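Local coordinates for pectate lyase (Paenibacillus sp. 0602, PDB 5GT5), which cleaves polygalacturonate and partly methylated pectin in endo mode by beta-elimination, probably with the aid of calcium, at residues Cys167-Lys171 / Phe193-Asp197; Ala172-Asp178 / Gln243-Leu248; Asp272-Arg276 / Gly320-Asn324. The protein carries 1 engineered substitution. The contacts are given in a common frame with arbitrary orientation. Where two conformers were deposited one is given. Residue numbers count along the deposited sequence, not the author numbering.

How the contacts relate
The chain runs through successive turns of a parallel beta-helix. Contact 1 joins 167-171 to 193-197, one turn later. The chain leaves 167-171 straight into 172-178, the first half of contact 2, whose partner 243-248 comes only after contact 1 has closed; contacts 1 and 2 therefore cross. They pack together through Phe193 on Leu176 and Phe169 on Val177. Contact 3 follows in series, closing 272-276 onto 320-324. It meets contact 2 through the backbone, with probable hydrogen bonds Gln274 N to Gln243 O and His247 N to Arg276 O. Together the contacts tie consecutive turns beside the probable calcium site and the probable catalytic Arg276.

Contact 1: residues Cys167-Lys171 / Phe193-Asp197; sequences CVFNK and FKGDD. Engineered in segment 167-171: Val168 (natural residue Gly).
Residues 167-171 and 193-196 are extended and run side by side in parallel register, their end-to-end directions 46° apart. Phe169 pairs with Phe193 in a beta bridge, CA to CA 4.8 Å. Asn170 then faces Lys194 (CA to CA 5.2 Å) and Lys171 faces Gly195 (5.5 Å), so the backbones spread slowly. One backbone hydrogen bond joins them, Lys194 N to Phe169 O at 2.9 Å. Past it a water bridges the gap, donating to Asn170 O (2.9 Å) and Lys194 O (2.8 Å). The two phenylalanines share the m rotamer and lie on the same sheet face. The ring planes of Phe169 and Phe193 are 2° apart and their centroids 4.9 Å apart, but the rings are slid and barely overlap; Phe169 CD1 meets Phe193 CE2 at 3.3 Å. The extended Lys194 chain passes Asn170, CE to OD1 3.3 Å, and the engineered Val168, CE to CG1 4.0 Å. Asn170 ND2 bonds to Phe132 O. Lys171 CG packs on Asp196 CB at 4.2 Å, while its NZ reaches Ser240 O. Phe132 stacks on Phe169 and Tyr270 on Phe193. Such an aromatic ladder, with like residues aligned on successive parallel strands, is typical of the parallel beta-helix of pectate lyases.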
# COMPACT_ATOMS: atom_id res chain seq x y z
N CYS A 167 10.25 -3.82 -20.07
CA CYS A 167 11.68 -3.94 -19.82
C CYS A 167 12.21 -5.23 -20.41
O CYS A 167 11.45 -6.14 -20.73
CB CYS A 167 11.99 -3.89 -18.32
SG CYS A 167 11.69 -2.25 -17.58
N VAL A 168 13.53 -5.27 -20.59
CA VAL A 168 14.23 -6.45 -21.09
C VAL A 168 15.37 -6.79 -20.14
O VAL A 168 16.10 -5.90 -19.71
CB VAL A 168 14.78 -6.18 -22.47
CG1 VAL A 168 15.66 -7.36 -22.97
CG2 VAL A 168 13.65 -6.04 -23.34
N PHE A 169 15.49 -8.08 -19.82
CA PHE A 169 16.51 -8.57 -18.90
C PHE A 169 17.30 -9.67 -19.58
O PHE A 169 16.71 -10.55 -20.20
CB PHE A 169 15.86 -9.11 -17.62
CG PHE A 169 15.04 -8.10 -16.88
CD1 PHE A 169 13.72 -7.83 -17.26
CD2 PHE A 169 15.60 -7.38 -15.83
CE1 PHE A 169 12.96 -6.91 -16.57
CE2 PHE A 169 14.84 -6.44 -15.14
CZ PHE A 169 13.53 -6.20 -15.50
N ASN A 170 18.62 -9.58 -19.46
CA ASN A 170 19.54 -10.57 -20.02
C ASN A 170 20.06 -11.47 -18.90
O ASN A 170 19.41 -11.57 -17.87
CB ASN A 170 20.67 -9.84 -20.75
CG ASN A 170 20.18 -9.10 -21.99
OD1 ASN A 170 20.13 -9.68 -23.09
ND2 ASN A 170 19.84 -7.82 -21.83
N LYS A 171 21.23 -12.07 -19.04
CA LYS A 171 21.72 -12.98 -18.00
C LYS A 171 22.06 -12.22 -16.73
O LYS A 171 22.59 -11.10 -16.76
CB LYS A 171 22.99 -13.68 -18.49
CG LYS A 171 22.78 -14.75 -19.55
CD LYS A 171 22.69 -16.10 -18.94
CE LYS A 171 24.07 -16.60 -18.43
NZ LYS A 171 23.72 -17.85 -17.68
N PHE A 193 12.56 -11.62 -20.81
CA PHE A 193 13.61 -12.19 -20.00
C PHE A 193 14.26 -13.23 -20.89
O PHE A 193 13.58 -14.14 -21.34
CB PHE A 193 12.99 -12.82 -18.73
CG PHE A 193 12.14 -11.86 -17.93
CD1 PHE A 193 10.80 -11.62 -18.28
CD2 PHE A 193 12.69 -11.19 -16.83
CE1 PHE A 193 10.02 -10.74 -17.53
CE2 PHE A 193 11.93 -10.29 -16.10
CZ PHE A 193 10.61 -10.04 -16.44
N LYS A 194 15.55 -13.04 -21.20
CA LYS A 194 16.20 -13.94 -22.16
C LYS A 194 17.61 -14.27 -21.73
O LYS A 194 18.26 -13.59 -20.93
CB LYS A 194 16.24 -13.33 -23.57
CG LYS A 194 16.97 -12.02 -23.65
CD LYS A 194 16.90 -11.45 -25.08
CE LYS A 194 17.55 -10.09 -25.16
NZ LYS A 194 17.50 -9.59 -26.57
N GLY A 195 18.08 -15.37 -22.29
CA GLY A 195 19.46 -15.78 -22.10
C GLY A 195 20.38 -15.24 -23.17
O GLY A 195 20.03 -14.33 -23.95
N ASP A 196 21.59 -15.78 -23.17
CA ASP A 196 22.63 -15.42 -24.12
C ASP A 196 22.43 -16.20 -25.43
O ASP A 196 22.10 -17.38 -25.40
CB ASP A 196 23.97 -15.80 -23.48
CG ASP A 196 25.19 -15.31 -24.29
OD1 ASP A 196 25.69 -14.20 -24.01
OD2 ASP A 196 25.68 -16.08 -25.14
N ASP A 197 22.68 -15.56 -26.57
CA ASP A 197 22.44 -16.23 -27.85
C ASP A 197 23.61 -16.99 -28.44
O ASP A 197 23.47 -17.60 -29.50
CB ASP A 197 21.87 -15.25 -28.87
CG ASP A 197 22.91 -14.26 -29.42
OD1 ASP A 197 24.08 -14.19 -28.96
OD2 ASP A 197 22.51 -13.49 -30.32
O HOH W 1 17.28 -13.49 -18.31

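Contact 2: residues Ala172-Asp178 / Gln243-Leu248; sequences AYDGLVD and QKKGHL
Segment 172-178 bends through a loop into strand 177-180. Alongside it runs 243-248, an irregular, mostly extended chain. CA spacing is 7.0 Å at Ala172-Gln243, then 5.2 Å at Gly175-Lys245, 5.3 Å at Leu176-Gly246 and 4.7 Å at Asp178-Leu248. Ala172 is held at both ends by the Gln243 amide: its N donates to Gln243 OE1 (2.9 Å), and its O accepts from Gln243 NE2 (3.2 Å). The same NE2 also donates to Lys245 O at 2.9 Å. At Asp174 (chi1 t) the side chain forms a salt bridge, OD1 to Lys245 NZ 3.1 Å; the long Lys245 chain has chi1 m and then t throughout. A water lies 2.8 Å from Asp174 O, within hydrogen-bonding distance, and accepts a weak hydrogen bond from Lys245 N (3.1 Å). Gly175 fits where a CB would clash with Asp178 OD2. Leu176 N donates to Gly246 O at 3.0 Å. Leu176 CG packs on Lys245 O at 3.5 Å. Val177 O accepts from His247 ND1 at 2.8 Å, near the plane of the imidazole. Asp178 (chi1 m) ends the series, its OD1 taking Leu248 N at 2.9 Å. Asp174 and Asp178 probably bind calcium with Asp152, as in a close relative. The contact joins consecutive turns of the beta-helix: 172-178 leads into strand 177-180, while 243-248 links helix 233-241 to strand 248-249. Ile188 of strand 184-194 touches both Val177 and His247.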
# COMPACT_ATOMS: atom_id res chain seq x y z
N ALA A 172 21.76 -12.83 -15.59
CA ALA A 172 22.22 -12.33 -14.31
C ALA A 172 22.84 -13.46 -13.52
O ALA A 172 22.42 -14.61 -13.62
CB ALA A 172 21.05 -11.71 -13.51
N TYR A 173 23.82 -13.10 -12.71
CA TYR A 173 24.47 -14.05 -11.82
C TYR A 173 23.44 -14.77 -10.95
O TYR A 173 23.46 -16.00 -10.86
CB TYR A 173 25.52 -13.32 -10.98
CG TYR A 173 26.32 -14.18 -10.02
CD1 TYR A 173 25.77 -14.57 -8.81
CD2 TYR A 173 27.61 -14.61 -10.33
CE1 TYR A 173 26.48 -15.35 -7.91
CE2 TYR A 173 28.36 -15.37 -9.41
CZ TYR A 173 27.77 -15.76 -8.22
OH TYR A 173 28.47 -16.49 -7.29
N ASP A 174 22.56 -14.00 -10.32
CA ASP A 174 21.49 -14.57 -9.50
C ASP A 174 20.15 -14.27 -10.16
O ASP A 174 19.89 -14.72 -11.27
CB ASP A 174 21.63 -13.99 -8.06
CG ASP A 174 20.85 -14.74 -7.01
OD1 ASP A 174 20.25 -15.79 -7.29
OD2 ASP A 174 20.89 -14.27 -5.84
N GLY A 175 19.29 -13.50 -9.51
CA GLY A 175 17.94 -13.33 -10.03
C GLY A 175 17.72 -12.16 -10.97
O GLY A 175 18.53 -11.22 -11.07
N LEU A 176 16.59 -12.21 -11.66
CA LEU A 176 16.22 -11.15 -12.59
C LEU A 176 15.41 -10.09 -11.86
O LEU A 176 15.86 -8.95 -11.75
CB LEU A 176 15.45 -11.73 -13.76
CG LEU A 176 16.20 -12.81 -14.53
CD1 LEU A 176 15.31 -13.37 -15.67
CD2 LEU A 176 17.51 -12.26 -15.07
N VAL A 177 14.20 -10.43 -11.40
CA VAL A 177 13.46 -9.51 -10.54
C VAL A 177 12.95 -10.35 -9.37
O VAL A 177 12.18 -11.30 -9.56
CB VAL A 177 12.26 -8.81 -11.22
CG1 VAL A 177 11.58 -7.86 -10.23
CG2 VAL A 177 12.71 -8.04 -12.49
N ASP A 178 13.42 -10.02 -8.17
CA ASP A 178 13.07 -10.72 -6.93
C ASP A 178 12.26 -9.81 -6.06
O ASP A 178 12.44 -8.57 -6.08
CB ASP A 178 14.32 -11.13 -6.19
CG ASP A 178 15.14 -12.19 -6.93
OD1 ASP A 178 14.61 -12.86 -7.83
OD2 ASP A 178 16.34 -12.35 -6.59
N GLN A 243 19.37 -18.66 -18.67
CA GLN A 243 19.42 -17.97 -17.37
C GLN A 243 18.99 -18.93 -16.26
O GLN A 243 17.96 -19.59 -16.38
CB GLN A 243 18.47 -16.77 -17.43
CG GLN A 243 18.16 -16.12 -16.08
CD GLN A 243 19.39 -15.55 -15.40
OE1 GLN A 243 20.43 -15.35 -16.06
NE2 GLN A 243 19.28 -15.26 -14.11
N LYS A 244 19.76 -19.04 -15.20
CA LYS A 244 19.47 -20.07 -14.17
C LYS A 244 18.25 -19.75 -13.32
O LYS A 244 17.46 -20.63 -13.01
CB LYS A 244 20.69 -20.26 -13.26
CG LYS A 244 20.59 -21.36 -12.21
CD LYS A 244 20.51 -22.71 -12.87
CE LYS A 244 21.86 -23.15 -13.43
NZ LYS A 244 21.82 -24.54 -13.99
N LYS A 245 18.07 -18.49 -12.95
CA LYS A 245 17.00 -18.10 -12.00
C LYS A 245 16.17 -16.93 -12.52
O LYS A 245 16.72 -15.93 -12.97
CB LYS A 245 17.62 -17.68 -10.64
CG LYS A 245 18.29 -18.80 -9.86
CD LYS A 245 19.25 -18.23 -8.84
CE LYS A 245 20.04 -19.31 -8.11
NZ LYS A 245 21.30 -18.74 -7.53
N GLY A 246 14.84 -17.04 -12.42
CA GLY A 246 13.95 -15.97 -12.82
C GLY A 246 13.54 -15.03 -11.70
O GLY A 246 14.23 -14.05 -11.42
N HIS A 247 12.40 -15.30 -11.07
CA HIS A 247 11.83 -14.48 -10.01
C HIS A 247 11.77 -15.25 -8.68
O HIS A 247 11.06 -16.26 -8.58
CB HIS A 247 10.36 -14.14 -10.34
CG HIS A 247 10.15 -13.36 -11.61
ND1 HIS A 247 10.72 -12.14 -11.84
CD2 HIS A 247 9.35 -13.62 -12.68
CE1 HIS A 247 10.33 -11.69 -13.03
NE2 HIS A 247 9.50 -12.57 -13.55
N LEU A 248 12.49 -14.80 -7.68
CA LEU A 248 12.37 -15.30 -6.31
C LEU A 248 11.40 -14.41 -5.58
O LEU A 248 11.68 -13.22 -5.37
CB LEU A 248 13.73 -15.30 -5.62
CG LEU A 248 13.73 -15.89 -4.20
CD1 LEU A 248 13.32 -17.38 -4.20
CD2 LEU A 248 15.11 -15.68 -3.58
O HOH W 2 20.74 -17.21 -12.20

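Contact 3: residues Asp272-Arg276 / Gly320-Asn324; sequences DIQDR and GITSN
Two successive turns of the parallel beta-helix meet here, where irregular chain leads into strands 279-281 and 324-329. Gln274 lies by Thr322 (CA to CA 5.2 Å) and Asp275 by Asn324 (4.8 Å). Gly320 comes first, its O 3.6 Å from Gln274 NE2. This carbonyl also takes a weak hydrogen bond from Lys244 NZ. Ile321 (chi1 and chi2 m) lays CD1 against the Gln274 amide, 3.6 Å from NE2, and packs on Ala297 and Gln301 of helix 295-301. Thr322 makes the first hydrogen bond across the segments: its N donates to Gln274 OE1 at 2.8 Å. Gln274, with chi1 m and chi2 t, thus extends its side chain along the partner backbone. Its OE1 also accepts from Lys244 NZ, and its NE2 bonds to Ser242 OG. Thr322 CG2 sits 4.0 Å from Asp275 CG. Ser323 turns its CB away, and its OG accepts from Gln345 N, one turn further on. Asn324 makes two bonds. Its N donates to Gln274 O at 3.0 Å, a backbone link between the turns. Water 3 spans the same end, donating to Ile273 O and Asn324 O, each 2.9 Å away. Arg276, probably catalytic as in a close relative, follows directly after Asp275, with its CB pointing away from 320-324. The contact thus ties the chain just before this arginine to the next turn. Asp275 has chi1 t and Asn324 chi1 m, which brings Asn324 ND2 to donate to Asp275 OD1 at 3.0 Å.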
# COMPACT_ATOMS: atom_id res chain seq x y z
N ASP A 272 14.42 -19.19 -22.51
CA ASP A 272 15.58 -19.89 -21.99
C ASP A 272 15.91 -19.43 -20.58
O ASP A 272 17.07 -19.17 -20.22
CB ASP A 272 16.77 -19.74 -22.94
CG ASP A 272 16.45 -20.28 -24.32
OD1 ASP A 272 15.91 -21.41 -24.39
OD2 ASP A 272 16.72 -19.56 -25.32
N ILE A 273 14.85 -19.37 -19.76
CA ILE A 273 14.96 -19.18 -18.32
C ILE A 273 14.71 -20.56 -17.69
O ILE A 273 13.68 -21.17 -17.95
CB ILE A 273 13.91 -18.15 -17.82
CG1 ILE A 273 13.90 -16.89 -18.71
CG2 ILE A 273 14.12 -17.87 -16.35
CD1 ILE A 273 15.24 -16.15 -18.81
N GLN A 274 15.64 -21.03 -16.89
CA GLN A 274 15.60 -22.42 -16.41
C GLN A 274 14.64 -22.67 -15.27
O GLN A 274 14.27 -23.81 -15.02
CB GLN A 274 16.98 -22.85 -15.93
CG GLN A 274 18.02 -23.00 -17.06
CD GLN A 274 19.33 -23.59 -16.55
OE1 GLN A 274 19.40 -24.19 -15.47
NE2 GLN A 274 20.38 -23.41 -17.33
N ASP A 275 14.27 -21.64 -14.52
CA ASP A 275 13.65 -21.86 -13.20
C ASP A 275 13.00 -20.59 -12.70
O ASP A 275 13.36 -19.48 -13.11
CB ASP A 275 14.77 -22.30 -12.23
CG ASP A 275 14.28 -23.00 -10.96
OD1 ASP A 275 13.07 -23.30 -10.80
OD2 ASP A 275 15.17 -23.26 -10.11
N ARG A 276 12.03 -20.76 -11.81
CA ARG A 276 11.43 -19.67 -11.02
C ARG A 276 10.62 -18.71 -11.88
O ARG A 276 10.89 -17.51 -11.95
CB ARG A 276 12.49 -18.92 -10.21
CG ARG A 276 13.40 -19.81 -9.38
CD ARG A 276 14.20 -18.91 -8.44
NE ARG A 276 15.11 -19.69 -7.59
CZ ARG A 276 16.06 -19.12 -6.83
NH1 ARG A 276 16.26 -17.83 -6.87
NH2 ARG A 276 16.85 -19.89 -6.08
N GLY A 320 24.57 -27.76 -15.63
CA GLY A 320 23.54 -28.42 -16.40
C GLY A 320 22.33 -27.53 -16.63
O GLY A 320 22.42 -26.30 -16.47
N ILE A 321 21.22 -28.15 -17.00
CA ILE A 321 20.00 -27.43 -17.37
C ILE A 321 18.87 -27.81 -16.42
O ILE A 321 18.38 -28.93 -16.45
CB ILE A 321 19.61 -27.76 -18.81
CG1 ILE A 321 20.74 -27.39 -19.77
CG2 ILE A 321 18.31 -27.08 -19.22
CD1 ILE A 321 21.01 -25.90 -19.86
N THR A 322 18.47 -26.87 -15.56
CA THR A 322 17.25 -27.06 -14.78
C THR A 322 16.11 -26.74 -15.72
O THR A 322 16.27 -25.91 -16.63
CB THR A 322 17.28 -26.13 -13.57
OG1 THR A 322 18.36 -26.57 -12.74
CG2 THR A 322 15.97 -26.16 -12.76
N SER A 323 15.00 -27.45 -15.57
CA SER A 323 13.88 -27.32 -16.51
C SER A 323 12.57 -27.23 -15.77
O SER A 323 11.73 -28.13 -15.82
CB SER A 323 13.89 -28.52 -17.48
OG SER A 323 13.06 -28.30 -18.60
N ASN A 324 12.43 -26.12 -15.03
CA ASN A 324 11.25 -25.85 -14.24
C ASN A 324 10.46 -24.70 -14.81
O ASN A 324 10.99 -23.91 -15.58
CB ASN A 324 11.63 -25.49 -12.80
CG ASN A 324 12.21 -26.67 -12.01
OD1 ASN A 324 12.09 -27.84 -12.41
ND2 ASN A 324 12.85 -26.34 -10.88
O HOH W 3 12.71 -23.85 -17.93